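Local atomic coordinates of probable glutathione S-transferase (Bordetella bronchiseptica RB50, PDB entry 3H1N), a protein that probably conjugates glutathione to electrophilic substrates, as expected of a glutathione S-transferase, and forms an assembly of two subunits. Residues G34-L39 with Q113-I118; A119-E124 with Y189-G194; A73-V78 with A88-F93; R156-M161 with V207-R212. One frame throughout, in Å; residues are numbered along the deposited sequence.

Interaction 1 (G34-L39 with Q113-I118); sequences GEFVRL and QLQLTI
The interface between the thioredoxin-like N-terminal half of a glutathione S-transferase and its all-helical C-terminal half is crossed here, where Phe36 of helix 34-43 reaches helix 105-127. The ring of Phe36 swings beside its own backbone N (chi1 -65°) and arrives against two side chains of the partner helix. Its CE1 lies 4.0 Å from CG2 of Ile118, and its CD1 lies 4.2 Å from OE1 of Gln115. Both partners approach the ring obliquely, and the Gln115 amide stands steeply to it, the two planes 74° apart. That amide is brought in by a bend at chi2, while its NE2 is hydrogen-bonded to Ser187 on helix 183-198. His190 of that helix meets the same phenyl ring edge-to-face. No hydrogen bond joins the two segments, so the buried junction rests on van der Waals contact, with the NE2 end of the Gln115 amide bonded to a third helix while OE1 lies near the ring.

Interaction 2 (A119-E124 with Y189-G194); sequences ADLTAE and YHVVEG
Val191 of helix 183-198 fits its branched side chain against Leu121 and Thr122 of helix 105-127, and this small patch is the whole of the contact between the two segments. The helices come close here, with Thr122 CA and Val191 CA 6.6 Å apart. Within the tight part one methyl does most of the work. CG2 of Val191 stands anti to its backbone N, the chi1 of 77° leaving CG1 in the crowded position between N and the carbonyl carbon. This CG2 packs 3.8 Å from Leu121 CD2 and lies 3.5 Å from Thr122 OG1. Its sister CG1 is more loosely placed, 4.2 Å from the same Leu121 CD2. The polar need of Thr122 OG1 is met by the carbonyl O of Ile118, one turn back on its own helix, to which it is hydrogen-bonded.

Around the helix from this patch the surroundings change. Ala123 is exposed, and Asp120 and Glu124 are partly so; Glu124 forms a salt bridge with Arg156, and Asp120 a hydrogen bond with Gln86 of the second subunit. The acidic groups thus find their partners well away from Val191. Within the helical domain, the buried side relies on dispersion between apolar groups, and the one hydroxyl admitted to it has its polar need met inside its own helix.

Interaction 3 (A73-V78 with A88-F93); sequences APPYLV and ANILLF
Strand 76-79 runs past helix 87-97 with Leu77 CA and Ile90 CA 6.7 Å apart, and a cis peptide bond precedes Pro75 just before the strand begins. This is the cis-proline corner of the thioredoxin-like fold, with the helix that follows the strand pair 76-79 and 82-85 laid against the sheet; in relatives the loop carrying this proline lies beside the glutathione site.

Ile90 carries the contact from the helix side: one branch meets the loop-to-strand junction and the other the strand itself. CG1 lies beside the backbone N and anti to the carbonyl carbon (chi1 -64°), and the chain continues extended, which carries CD1 to the backbone at the entry to the strand. There CD1 sits 3.6 Å from Pro75 O and 3.8 Å from Tyr76 CA. The other branch, CG2, nestles against Leu77, whose CB and CD2 both meet it.

Tyr76, between Pro75 and Leu77, sends its side chain to the other side of the strand, where its OH is hydrogen-bonded to Asp62 and its ring meets Trp25. Ile84 of the neighbouring strand also packs on Ile90, so Ile90 touches both strands of the pair. At the proline end, the closest side-chain approach puts Pro75 CG 4.3 Å from Ile90 CD1.

Interaction 4 (R156-M161 with V207-R212); sequences RMPKFM and VHRYPR
The ring of Tyr210 is sandwiched, with Met161 CB over one face and Arg209 CB, from its own segment, over the centre of the opposite face. The Met161 side is a CH-pi contact: CB lies 3.7 Å from the centroid of the Tyr210 ring and 17° off its normal. Met161 is a selenomethionine, and its side chain crosses that of Tyr210 at about a right angle. Its bend at chi3 (80°) curls CE back to the ring, 3.6 Å from Tyr210 CD2. The selenium stands obliquely to the same ring, 5.0 Å from the centroid, which makes this a Met-aromatic contact.

At the far end of the ring, Tyr210 OH rests 3.5 Å from Pro158 CB. An extended Arg209 chain brings its guanidinium beside the proline at an oblique angle, NH1 being 3.6 Å from Pro158 CB. The same NH1 makes a weak hydrogen bond to Tyr210 OH, linking the two polar ends beside an otherwise largely apolar contact.

Tyr210 is the N-cap residue of helix 211-221, so the contact places the entry to that helix beside helix 142-167, at the kink at Pro158. Met203 of helix 200-206 and Leu213 of helix 211-221 pack on Met161, while Phe160, the residue just before Met161, turns to helix 105-127 and stacks on Phe72 of the second subunit.

Overall arrangement
From the N terminus, helix 34-43 opens the long loop that interaction 1 closes on helix 105-127, spanning most of the thioredoxin-like half. Interaction 3 is nested inside it, a short closure setting helix 87-97 on the sheet. Interaction 1 closes before interaction 2 opens in the next turns of helix 105-127, to return from helix 183-198. Interaction 2 crosses interaction 4, which joins helix 142-167 to the start of helix 211-221. Interactions 1 and 2 touch through Phe36 and His190, interactions 2 and 4 through the Glu124-Arg156 salt bridge. Helix 105-127 thus links the domain interface to the helical bundle, while interactions 3 and 4 lie about 28 Å apart, centre to centre.

Interaction 1 (G34-L39 with Q113-I118)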
loop_
_atom_site.group_PDB
_atom_site.type_symbol
_atom_site.label_atom_id
_atom_site.label_comp_id
_atom_site.label_asym_id
_atom_site.label_seq_id
_atom_site.Cartn_x
_atom_site.Cartn_y
_atom_site.Cartn_z
ATOM N N GLY B 34 -10.345 -8.044 -4.670
ATOM C CA GLY B 34 -11.699 -7.868 -4.165
ATOM C C GLY B 34 -12.009 -8.828 -3.030
ATOM O O GLY B 34 -12.797 -8.507 -2.145
ATOM N N GLU B 35 -11.362 -9.993 -3.048
ATOM C CA GLU B 35 -11.567 -11.010 -2.027
ATOM C C GLU B 35 -11.285 -10.532 -0.607
ATOM O O GLU B 35 -11.974 -10.952 0.318
ATOM C CB GLU B 35 -10.765 -12.276 -2.343
ATOM C CG GLU B 35 -11.242 -13.524 -1.606
ATOM C CD GLU B 35 -12.680 -13.926 -1.942
ATOM O OE1 GLU B 35 -13.248 -13.466 -2.960
ATOM O OE2 GLU B 35 -13.248 -14.712 -1.171
ATOM N N PHE B 36 -10.305 -9.646 -0.425
ATOM C CA PHE B 36 -10.022 -9.120 0.914
ATOM C C PHE B 36 -11.221 -8.324 1.450
ATOM O O PHE B 36 -11.592 -8.431 2.628
ATOM C CB PHE B 36 -8.752 -8.272 0.924
ATOM C CG PHE B 36 -7.495 -9.048 0.615
ATOM C CD1 PHE B 36 -6.836 -9.769 1.617
ATOM C CD2 PHE B 36 -6.960 -9.045 -0.676
ATOM C CE1 PHE B 36 -5.665 -10.475 1.333
ATOM C CE2 PHE B 36 -5.789 -9.762 -0.974
ATOM C CZ PHE B 36 -5.145 -10.481 0.033
ATOM N N VAL B 37 -11.860 -7.573 0.566
ATOM C CA VAL B 37 -13.030 -6.779 0.941
ATOM C C VAL B 37 -14.240 -7.687 1.179
ATOM O O VAL B 37 -14.960 -7.532 2.184
ATOM C CB VAL B 37 -13.331 -5.684 -0.112
ATOM C CG1 VAL B 37 -14.586 -4.889 0.268
ATOM C CG2 VAL B 37 -12.146 -4.760 -0.253
ATOM N N ARG B 38 -14.426 -8.649 0.273
ATOM C CA ARG B 38 -15.559 -9.565 0.295
ATOM C C ARG B 38 -15.564 -10.394 1.583
ATOM O O ARG B 38 -16.625 -10.605 2.179
ATOM C CB ARG B 38 -15.494 -10.484 -0.940
ATOM C CG ARG B 38 -16.778 -11.182 -1.329
ATOM C CD ARG B 38 -16.887 -11.371 -2.858
ATOM N NE ARG B 38 -15.588 -11.684 -3.425
ATOM C CZ ARG B 38 -15.003 -11.030 -4.428
ATOM N NH1 ARG B 38 -13.797 -11.406 -4.820
ATOM N NH2 ARG B 38 -15.629 -10.051 -5.067
ATOM N N LEU B 39 -14.389 -10.861 2.018
ATOM C CA LEU B 39 -14.300 -11.607 3.285
ATOM C C LEU B 39 -14.773 -10.780 4.485
ATOM O O LEU B 39 -15.519 -11.259 5.318
ATOM C CB LEU B 39 -12.876 -12.139 3.527
ATOM C CG LEU B 39 -12.453 -13.347 2.684
ATOM C CD1 LEU B 39 -10.947 -13.526 2.746
ATOM C CD2 LEU B 39 -13.169 -14.624 3.131
ATOM N N GLN B 113 -1.384 -0.972 9.319
ATOM C CA GLN B 113 -0.063 -1.355 8.827
ATOM C C GLN B 113 0.058 -2.845 8.548
ATOM O O GLN B 113 0.723 -3.233 7.597
ATOM C CB GLN B 113 1.086 -0.839 9.696
ATOM C CG GLN B 113 1.339 -1.548 10.998
ATOM C CD GLN B 113 2.571 -0.984 11.698
ATOM O OE1 GLN B 113 2.583 0.169 12.096
ATOM N NE2 GLN B 113 3.611 -1.798 11.834
ATOM N N LEU B 114 -0.593 -3.671 9.361
ATOM C CA LEU B 114 -0.641 -5.104 9.082
ATOM C C LEU B 114 -1.285 -5.360 7.718
ATOM O O LEU B 114 -0.760 -6.137 6.911
ATOM C CB LEU B 114 -1.404 -5.846 10.172
ATOM C CG LEU B 114 -0.675 -6.114 11.501
ATOM C CD1 LEU B 114 -1.671 -6.583 12.574
ATOM C CD2 LEU B 114 0.483 -7.134 11.328
ATOM N N GLN B 115 -2.417 -4.699 7.461
ATOM C CA GLN B 115 -3.090 -4.819 6.162
ATOM C C GLN B 115 -2.216 -4.361 4.995
ATOM O O GLN B 115 -2.194 -5.007 3.946
ATOM C CB GLN B 115 -4.453 -4.091 6.143
ATOM C CG GLN B 115 -5.253 -4.282 4.825
ATOM C CD GLN B 115 -5.724 -5.722 4.605
ATOM O OE1 GLN B 115 -5.665 -6.243 3.474
ATOM N NE2 GLN B 115 -6.203 -6.363 5.660
ATOM N N LEU B 116 -1.486 -3.263 5.172
ATOM C CA LEU B 116 -0.609 -2.785 4.112
ATOM C C LEU B 116 0.535 -3.759 3.852
ATOM O O LEU B 116 1.025 -3.862 2.715
ATOM C CB LEU B 116 -0.061 -1.374 4.436
ATOM C CG LEU B 116 -1.120 -0.275 4.420
ATOM C CD1 LEU B 116 -0.580 1.063 5.017
ATOM C CD2 LEU B 116 -1.633 -0.057 2.997
ATOM N N THR B 117 0.945 -4.472 4.905
ATOM C CA THR B 117 2.050 -5.433 4.823
ATOM C C THR B 117 1.545 -6.673 4.117
ATOM O O THR B 117 2.243 -7.269 3.277
ATOM C CB THR B 117 2.632 -5.743 6.234
ATOM O OG1 THR B 117 3.104 -4.519 6.815
ATOM C CG2 THR B 117 3.803 -6.739 6.159
ATOM N N ILE B 118 0.308 -7.045 4.433
ATOM C CA ILE B 118 -0.352 -8.123 3.703
ATOM C C ILE B 118 -0.487 -7.781 2.218
ATOM O O ILE B 118 -0.265 -8.637 1.358
ATOM C CB ILE B 118 -1.694 -8.504 4.336
ATOM C CG1 ILE B 118 -1.448 -9.059 5.744
ATOM C CG2 ILE B 118 -2.442 -9.539 3.449
ATOM C CD1 ILE B 118 -2.732 -9.231 6.612
#

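Interaction 2 (A119-E124 with Y189-G194)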
loop_
_atom_site.group_PDB
_atom_site.type_symbol
_atom_site.label_atom_id
_atom_site.label_comp_id
_atom_site.label_asym_id
_atom_site.label_seq_id
_atom_site.Cartn_x
_atom_site.Cartn_y
_atom_site.Cartn_z
ATOM N N ALA B 119 -0.827 -6.523 1.933
ATOM C CA ALA B 119 -0.960 -6.044 0.563
ATOM C C ALA B 119 0.406 -6.079 -0.159
ATOM O O ALA B 119 0.444 -6.395 -1.346
ATOM C CB ALA B 119 -1.532 -4.613 0.545
ATOM N N ASP B 120 1.504 -5.765 0.553
ATOM C CA ASP B 120 2.858 -5.904 -0.025
ATOM C C ASP B 120 3.144 -7.345 -0.463
ATOM O O ASP B 120 3.582 -7.570 -1.593
ATOM C CB ASP B 120 3.966 -5.383 0.923
ATOM C CG ASP B 120 3.888 -3.883 1.159
ATOM O OD1 ASP B 120 3.441 -3.149 0.254
ATOM O OD2 ASP B 120 4.286 -3.421 2.251
ATOM N N LEU B 121 2.864 -8.315 0.407
ATOM C CA LEU B 121 3.079 -9.726 0.103
ATOM C C LEU B 121 2.222 -10.192 -1.079
ATOM O O LEU B 121 2.702 -10.912 -1.974
ATOM C CB LEU B 121 2.815 -10.580 1.349
ATOM C CG LEU B 121 2.776 -12.118 1.207
ATOM C CD1 LEU B 121 4.080 -12.637 0.559
ATOM C CD2 LEU B 121 2.550 -12.776 2.567
ATOM N N THR B 122 0.961 -9.759 -1.077
ATOM C CA THR B 122 -0.001 -10.061 -2.129
ATOM C C THR B 122 0.488 -9.538 -3.495
ATOM O O THR B 122 0.470 -10.262 -4.483
ATOM C CB THR B 122 -1.415 -9.488 -1.737
ATOM O OG1 THR B 122 -1.903 -10.177 -0.564
ATOM C CG2 THR B 122 -2.415 -9.642 -2.873
ATOM N N ALA B 123 0.937 -8.288 -3.545
ATOM C CA ALA B 123 1.490 -7.739 -4.778
ATOM C C ALA B 123 2.739 -8.506 -5.250
ATOM O O ALA B 123 2.942 -8.701 -6.469
ATOM C CB ALA B 123 1.799 -6.250 -4.615
ATOM N N GLU B 124 3.560 -8.944 -4.295
ATOM C CA GLU B 124 4.750 -9.739 -4.627
ATOM C C GLU B 124 4.347 -11.100 -5.178
ATOM O O GLU B 124 4.998 -11.605 -6.093
ATOM C CB GLU B 124 5.717 -9.870 -3.435
ATOM C CG GLU B 124 6.407 -8.554 -3.098
ATOM C CD GLU B 124 7.605 -8.685 -2.145
ATOM O OE1 GLU B 124 8.245 -9.755 -2.099
ATOM O OE2 GLU B 124 7.938 -7.680 -1.473
ATOM N N TYR B 189 -5.429 -14.818 6.789
ATOM C CA TYR B 189 -5.928 -16.129 6.390
ATOM C C TYR B 189 -5.920 -16.241 4.857
ATOM O O TYR B 189 -5.461 -17.253 4.298
ATOM C CB TYR B 189 -7.337 -16.400 6.973
ATOM C CG TYR B 189 -8.217 -17.235 6.065
ATOM C CD1 TYR B 189 -8.245 -18.631 6.159
ATOM C CD2 TYR B 189 -9.025 -16.625 5.105
ATOM C CE1 TYR B 189 -9.029 -19.377 5.306
ATOM C CE2 TYR B 189 -9.794 -17.360 4.250
ATOM C CZ TYR B 189 -9.802 -18.722 4.353
ATOM O OH TYR B 189 -10.589 -19.432 3.490
ATOM N N HIS B 190 -6.399 -15.194 4.176
ATOM C CA HIS B 190 -6.530 -15.273 2.729
ATOM C C HIS B 190 -5.187 -15.324 2.000
ATOM O O HIS B 190 -5.033 -16.090 1.044
ATOM C CB HIS B 190 -7.423 -14.167 2.139
ATOM C CG HIS B 190 -7.645 -14.323 0.662
ATOM N ND1 HIS B 190 -8.377 -15.363 0.131
ATOM C CD2 HIS B 190 -7.178 -13.614 -0.393
ATOM C CE1 HIS B 190 -8.380 -15.270 -1.188
ATOM N NE2 HIS B 190 -7.663 -14.210 -1.531
ATOM N N VAL B 191 -4.226 -14.514 2.433
ATOM C CA VAL B 191 -2.906 -14.544 1.808
ATOM C C VAL B 191 -2.225 -15.928 2.004
ATOM O O VAL B 191 -1.536 -16.432 1.098
ATOM C CB VAL B 191 -2.026 -13.313 2.221
ATOM C CG1 VAL B 191 -1.434 -13.469 3.643
ATOM C CG2 VAL B 191 -0.938 -13.084 1.189
ATOM N N VAL B 192 -2.474 -16.575 3.147
ATOM C CA VAL B 192 -1.951 -17.926 3.368
ATOM C C VAL B 192 -2.656 -18.937 2.433
ATOM O O VAL B 192 -2.003 -19.838 1.875
ATOM C CB VAL B 192 -2.046 -18.362 4.868
ATOM C CG1 VAL B 192 -1.698 -19.834 5.035
ATOM C CG2 VAL B 192 -1.132 -17.495 5.742
ATOM N N GLU B 193 -3.971 -18.778 2.242
ATOM C CA GLU B 193 -4.693 -19.603 1.264
ATOM C C GLU B 193 -4.090 -19.452 -0.118
ATOM O O GLU B 193 -3.915 -20.442 -0.826
ATOM C CB GLU B 193 -6.184 -19.229 1.170
ATOM C CG GLU B 193 -7.046 -19.795 2.265
ATOM C CD GLU B 193 -7.157 -21.300 2.188
ATOM O OE1 GLU B 193 -7.629 -21.832 1.158
ATOM O OE2 GLU B 193 -6.764 -21.960 3.167
ATOM N N GLY B 194 -3.814 -18.207 -0.494
ATOM C CA GLY B 194 -3.211 -17.891 -1.785
ATOM C C GLY B 194 -1.843 -18.530 -1.982
ATOM O O GLY B 194 -1.564 -19.078 -3.048
#

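Interaction 3 (A73-V78 with A88-F93)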
loop_
_atom_site.group_PDB
_atom_site.type_symbol
_atom_site.label_atom_id
_atom_site.label_comp_id
_atom_site.label_asym_id
_atom_site.label_seq_id
_atom_site.Cartn_x
_atom_site.Cartn_y
_atom_site.Cartn_z
ATOM N N ALA B 73 -8.202 2.198 -9.787
ATOM C CA ALA B 73 -8.471 0.853 -10.291
ATOM C C ALA B 73 -9.384 0.161 -9.307
ATOM O O ALA B 73 -9.507 0.608 -8.169
ATOM C CB ALA B 73 -7.171 0.064 -10.426
ATOM N N PRO B 74 -10.027 -0.939 -9.738
ATOM C CA PRO B 74 -10.784 -1.794 -8.825
ATOM C C PRO B 74 -9.845 -2.467 -7.828
ATOM O O PRO B 74 -8.680 -2.688 -8.146
ATOM C CB PRO B 74 -11.394 -2.848 -9.754
ATOM C CG PRO B 74 -11.441 -2.223 -11.090
ATOM C CD PRO B 74 -10.186 -1.374 -11.143
ATOM N N PRO B 75 -10.347 -2.825 -6.631
ATOM C CA PRO B 75 -11.734 -2.681 -6.174
ATOM C C PRO B 75 -12.077 -1.282 -5.676
ATOM O O PRO B 75 -11.197 -0.530 -5.252
ATOM C CB PRO B 75 -11.817 -3.659 -5.012
ATOM C CG PRO B 75 -10.402 -3.644 -4.423
ATOM C CD PRO B 75 -9.503 -3.525 -5.637
ATOM N N TYR B 76 -13.361 -0.946 -5.754
ATOM C CA TYR B 76 -13.893 0.227 -5.078
ATOM C C TYR B 76 -15.265 -0.091 -4.477
ATOM O O TYR B 76 -15.955 -1.046 -4.887
ATOM C CB TYR B 76 -13.884 1.486 -5.973
ATOM C CG TYR B 76 -14.716 1.375 -7.235
ATOM C CD1 TYR B 76 -14.191 0.787 -8.389
ATOM C CD2 TYR B 76 -16.013 1.875 -7.279
ATOM C CE1 TYR B 76 -14.957 0.683 -9.570
ATOM C CE2 TYR B 76 -16.792 1.780 -8.441
ATOM C CZ TYR B 76 -16.254 1.177 -9.585
ATOM O OH TYR B 76 -17.020 1.061 -10.725
ATOM N N LEU B 77 -15.599 0.636 -3.441
ATOM C CA LEU B 77 -16.791 0.460 -2.667
ATOM C C LEU B 77 -17.571 1.757 -2.652
ATOM O O LEU B 77 -17.079 2.771 -2.296
ATOM C CB LEU B 77 -16.451 0.046 -1.236
ATOM C CG LEU B 77 -17.594 -0.441 -0.360
ATOM C CD1 LEU B 77 -17.979 -1.796 -0.688
ATOM C CD2 LEU B 77 -17.376 -0.278 1.062
ATOM N N VAL B 78 -18.794 1.676 -3.082
ATOM C CA VAL B 78 -19.709 2.809 -3.013
ATOM C C VAL B 78 -20.603 2.601 -1.787
ATOM O O VAL B 78 -21.408 1.666 -1.736
ATOM C CB VAL B 78 -20.532 2.973 -4.310
ATOM C CG1 VAL B 78 -21.260 4.316 -4.310
ATOM C CG2 VAL B 78 -19.601 2.892 -5.538
ATOM N N ALA B 88 -6.805 -1.596 1.135
ATOM C CA ALA B 88 -6.512 -1.229 2.531
ATOM C C ALA B 88 -7.374 -0.058 3.044
ATOM O O ALA B 88 -7.726 -0.010 4.232
ATOM C CB ALA B 88 -5.024 -0.898 2.689
ATOM N N ASN B 89 -7.659 0.893 2.152
ATOM C CA ASN B 89 -8.501 2.069 2.450
ATOM C C ASN B 89 -9.973 1.661 2.645
ATOM O O ASN B 89 -10.608 2.082 3.610
ATOM C CB ASN B 89 -8.362 3.088 1.318
ATOM C CG ASN B 89 -8.890 4.481 1.678
ATOM O OD1 ASN B 89 -8.690 4.993 2.779
ATOM N ND2 ASN B 89 -9.555 5.101 0.721
ATOM N N ILE B 90 -10.501 0.834 1.746
ATOM C CA ILE B 90 -11.856 0.294 1.904
ATOM C C ILE B 90 -11.962 -0.372 3.275
ATOM O O ILE B 90 -12.883 -0.084 4.038
ATOM C CB ILE B 90 -12.240 -0.671 0.753
ATOM C CG1 ILE B 90 -12.276 0.094 -0.590
ATOM C CG2 ILE B 90 -13.587 -1.357 1.038
ATOM C CD1 ILE B 90 -12.248 -0.828 -1.816
ATOM N N LEU B 91 -10.975 -1.200 3.611
ATOM C CA LEU B 91 -11.027 -1.970 4.859
ATOM C C LEU B 91 -10.891 -1.075 6.088
ATOM O O LEU B 91 -11.585 -1.298 7.073
ATOM C CB LEU B 91 -9.974 -3.083 4.864
ATOM C CG LEU B 91 -10.219 -4.273 3.931
ATOM C CD1 LEU B 91 -8.954 -5.138 3.774
ATOM C CD2 LEU B 91 -11.401 -5.106 4.426
ATOM N N LEU B 92 -10.017 -0.064 6.016
ATOM C CA LEU B 92 -9.919 0.974 7.050
ATOM C C LEU B 92 -11.296 1.591 7.418
ATOM O O LEU B 92 -11.598 1.811 8.603
ATOM C CB LEU B 92 -8.956 2.093 6.608
ATOM C CG LEU B 92 -8.665 3.198 7.629
ATOM C CD1 LEU B 92 -7.788 2.687 8.767
ATOM C CD2 LEU B 92 -8.028 4.439 6.942
ATOM N N PHE B 93 -12.105 1.890 6.405
ATOM C CA PHE B 93 -13.447 2.415 6.626
ATOM C C PHE B 93 -14.309 1.393 7.365
ATOM O O PHE B 93 -14.982 1.734 8.341
ATOM C CB PHE B 93 -14.120 2.854 5.306
ATOM C CG PHE B 93 -15.599 3.070 5.437
ATOM C CD1 PHE B 93 -16.095 4.160 6.162
ATOM C CD2 PHE B 93 -16.496 2.157 4.890
ATOM C CE1 PHE B 93 -17.475 4.354 6.315
ATOM C CE2 PHE B 93 -17.896 2.331 5.044
ATOM C CZ PHE B 93 -18.378 3.432 5.750
#

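Interaction 4 (R156-M161 with V207-R212)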
loop_
_atom_site.group_PDB
_atom_site.type_symbol
_atom_site.label_atom_id
_atom_site.label_comp_id
_atom_site.label_asym_id
_atom_site.label_seq_id
_atom_site.Cartn_x
_atom_site.Cartn_y
_atom_site.Cartn_z
ATOM N N ARG B 156 11.696 -13.839 0.480
ATOM C CA ARG B 156 10.521 -12.983 0.736
ATOM C C ARG B 156 9.438 -13.688 1.530
ATOM O O ARG B 156 8.992 -13.195 2.572
ATOM C CB ARG B 156 9.947 -12.436 -0.580
ATOM C CG ARG B 156 10.952 -11.638 -1.412
ATOM C CD ARG B 156 11.558 -10.468 -0.632
ATOM N NE ARG B 156 10.577 -9.414 -0.366
ATOM C CZ ARG B 156 10.745 -8.437 0.524
ATOM N NH1 ARG B 156 11.839 -8.395 1.276
ATOM N NH2 ARG B 156 9.789 -7.538 0.704
HETATM N N MSE B 157 9.029 -14.856 1.045
HETATM C CA MSE B 157 7.997 -15.643 1.717
HETATM C C MSE B 157 8.335 -15.916 3.194
HETATM O O MSE B 157 7.504 -15.650 4.069
HETATM C CB MSE B 157 7.694 -16.947 0.956
HETATM C CG MSE B 157 6.834 -16.727 -0.285
HETATM SE SE MSE B 157 6.549 -18.337 -1.346
HETATM C CE MSE B 157 5.658 -19.434 -0.035
ATOM N N PRO B 158 9.555 -16.414 3.486
ATOM C CA PRO B 158 9.849 -16.600 4.917
ATOM C C PRO B 158 9.929 -15.288 5.721
ATOM O O PRO B 158 9.582 -15.282 6.904
ATOM C CB PRO B 158 11.206 -17.318 4.939
ATOM C CG PRO B 158 11.516 -17.701 3.573
ATOM C CD PRO B 158 10.526 -17.099 2.615
ATOM N N LYS B 159 10.376 -14.199 5.108
ATOM C CA LYS B 159 10.443 -12.937 5.841
ATOM C C LYS B 159 9.051 -12.438 6.283
ATOM O O LYS B 159 8.848 -12.092 7.449
ATOM C CB LYS B 159 11.164 -11.839 5.055
ATOM C CG LYS B 159 11.273 -10.557 5.849
ATOM C CD LYS B 159 12.087 -9.503 5.120
ATOM C CE LYS B 159 12.423 -8.340 6.045
ATOM N NZ LYS B 159 13.342 -7.404 5.355
ATOM N N PHE B 160 8.122 -12.368 5.339
ATOM C CA PHE B 160 6.732 -12.028 5.643
ATOM C C PHE B 160 6.097 -13.000 6.632
ATOM O O PHE B 160 5.436 -12.571 7.566
ATOM C CB PHE B 160 5.904 -12.011 4.368
ATOM C CG PHE B 160 6.102 -10.781 3.533
ATOM C CD1 PHE B 160 5.563 -9.557 3.942
ATOM C CD2 PHE B 160 6.787 -10.849 2.330
ATOM C CE1 PHE B 160 5.697 -8.430 3.173
ATOM C CE2 PHE B 160 6.956 -9.697 1.543
ATOM C CZ PHE B 160 6.417 -8.489 1.966
HETATM N N MSE B 161 6.284 -14.306 6.426
HETATM C CA MSE B 161 5.635 -15.279 7.295
HETATM C C MSE B 161 6.156 -15.210 8.733
HETATM O O MSE B 161 5.363 -15.248 9.692
HETATM C CB MSE B 161 5.717 -16.697 6.707
HETATM C CG MSE B 161 4.810 -16.840 5.476
HETATM SE SE MSE B 161 4.991 -18.526 4.561
HETATM C CE MSE B 161 3.904 -19.601 5.734
ATOM N N VAL B 207 5.655 -24.332 6.433
ATOM C CA VAL B 207 4.532 -24.153 7.384
ATOM C C VAL B 207 4.816 -24.549 8.843
ATOM O O VAL B 207 4.310 -23.901 9.767
ATOM C CB VAL B 207 3.181 -24.758 6.879
ATOM C CG1 VAL B 207 2.668 -23.955 5.670
ATOM C CG2 VAL B 207 3.329 -26.229 6.557
ATOM N N HIS B 208 5.659 -25.564 9.045
ATOM C CA HIS B 208 6.015 -26.017 10.400
ATOM C C HIS B 208 6.700 -24.917 11.214
ATOM O O HIS B 208 6.669 -24.943 12.444
ATOM C CB HIS B 208 6.926 -27.258 10.354
ATOM C CG HIS B 208 8.376 -26.927 10.154
ATOM N ND1 HIS B 208 8.889 -26.542 8.934
ATOM C CD2 HIS B 208 9.412 -26.890 11.026
ATOM C CE1 HIS B 208 10.181 -26.301 9.057
ATOM N NE2 HIS B 208 10.525 -26.504 10.315
ATOM N N ARG B 209 7.346 -23.979 10.525
ATOM C CA ARG B 209 8.055 -22.895 11.193
ATOM C C ARG B 209 7.114 -21.936 11.915
ATOM O O ARG B 209 7.532 -21.230 12.840
ATOM C CB ARG B 209 8.859 -22.064 10.194
ATOM C CG ARG B 209 9.849 -22.808 9.310
ATOM C CD ARG B 209 10.491 -21.778 8.377
ATOM N NE ARG B 209 11.539 -22.358 7.536
ATOM C CZ ARG B 209 12.312 -21.651 6.714
ATOM N NH1 ARG B 209 12.162 -20.331 6.610
ATOM N NH2 ARG B 209 13.235 -22.260 5.991
ATOM N N TYR B 210 5.867 -21.867 11.453
ATOM C CA TYR B 210 4.950 -20.797 11.861
ATOM C C TYR B 210 3.635 -21.317 12.482
ATOM O O TYR B 210 2.555 -21.078 11.919
ATOM C CB TYR B 210 4.656 -19.873 10.664
ATOM C CG TYR B 210 5.894 -19.537 9.838
ATOM C CD1 TYR B 210 6.899 -18.726 10.354
ATOM C CD2 TYR B 210 6.063 -20.053 8.547
ATOM C CE1 TYR B 210 8.041 -18.439 9.615
ATOM C CE2 TYR B 210 7.211 -19.756 7.784
ATOM C CZ TYR B 210 8.190 -18.950 8.335
ATOM O OH TYR B 210 9.323 -18.641 7.613
ATOM N N PRO B 211 3.723 -21.989 13.647
ATOM C CA PRO B 211 2.529 -22.596 14.271
ATOM C C PRO B 211 1.422 -21.575 14.619
ATOM O O PRO B 211 0.244 -21.886 14.457
ATOM C CB PRO B 211 3.091 -23.258 15.536
ATOM C CG PRO B 211 4.324 -22.456 15.851
ATOM C CD PRO B 211 4.912 -22.141 14.510
ATOM N N ARG B 212 1.786 -20.376 15.077
ATOM C CA ARG B 212 0.765 -19.360 15.397
ATOM C C ARG B 212 0.043 -18.883 14.138
ATOM O O ARG B 212 -1.191 -18.782 14.128
ATOM C CB ARG B 212 1.337 -18.172 16.177
ATOM C CG ARG B 212 1.909 -18.522 17.552
ATOM C CD ARG B 212 2.183 -17.264 18.374
ATOM N NE ARG B 212 3.401 -16.597 17.932
ATOM C CZ ARG B 212 4.620 -16.866 18.401
ATOM N NH1 ARG B 212 4.795 -17.791 19.335
ATOM N NH2 ARG B 212 5.670 -16.208 17.934
#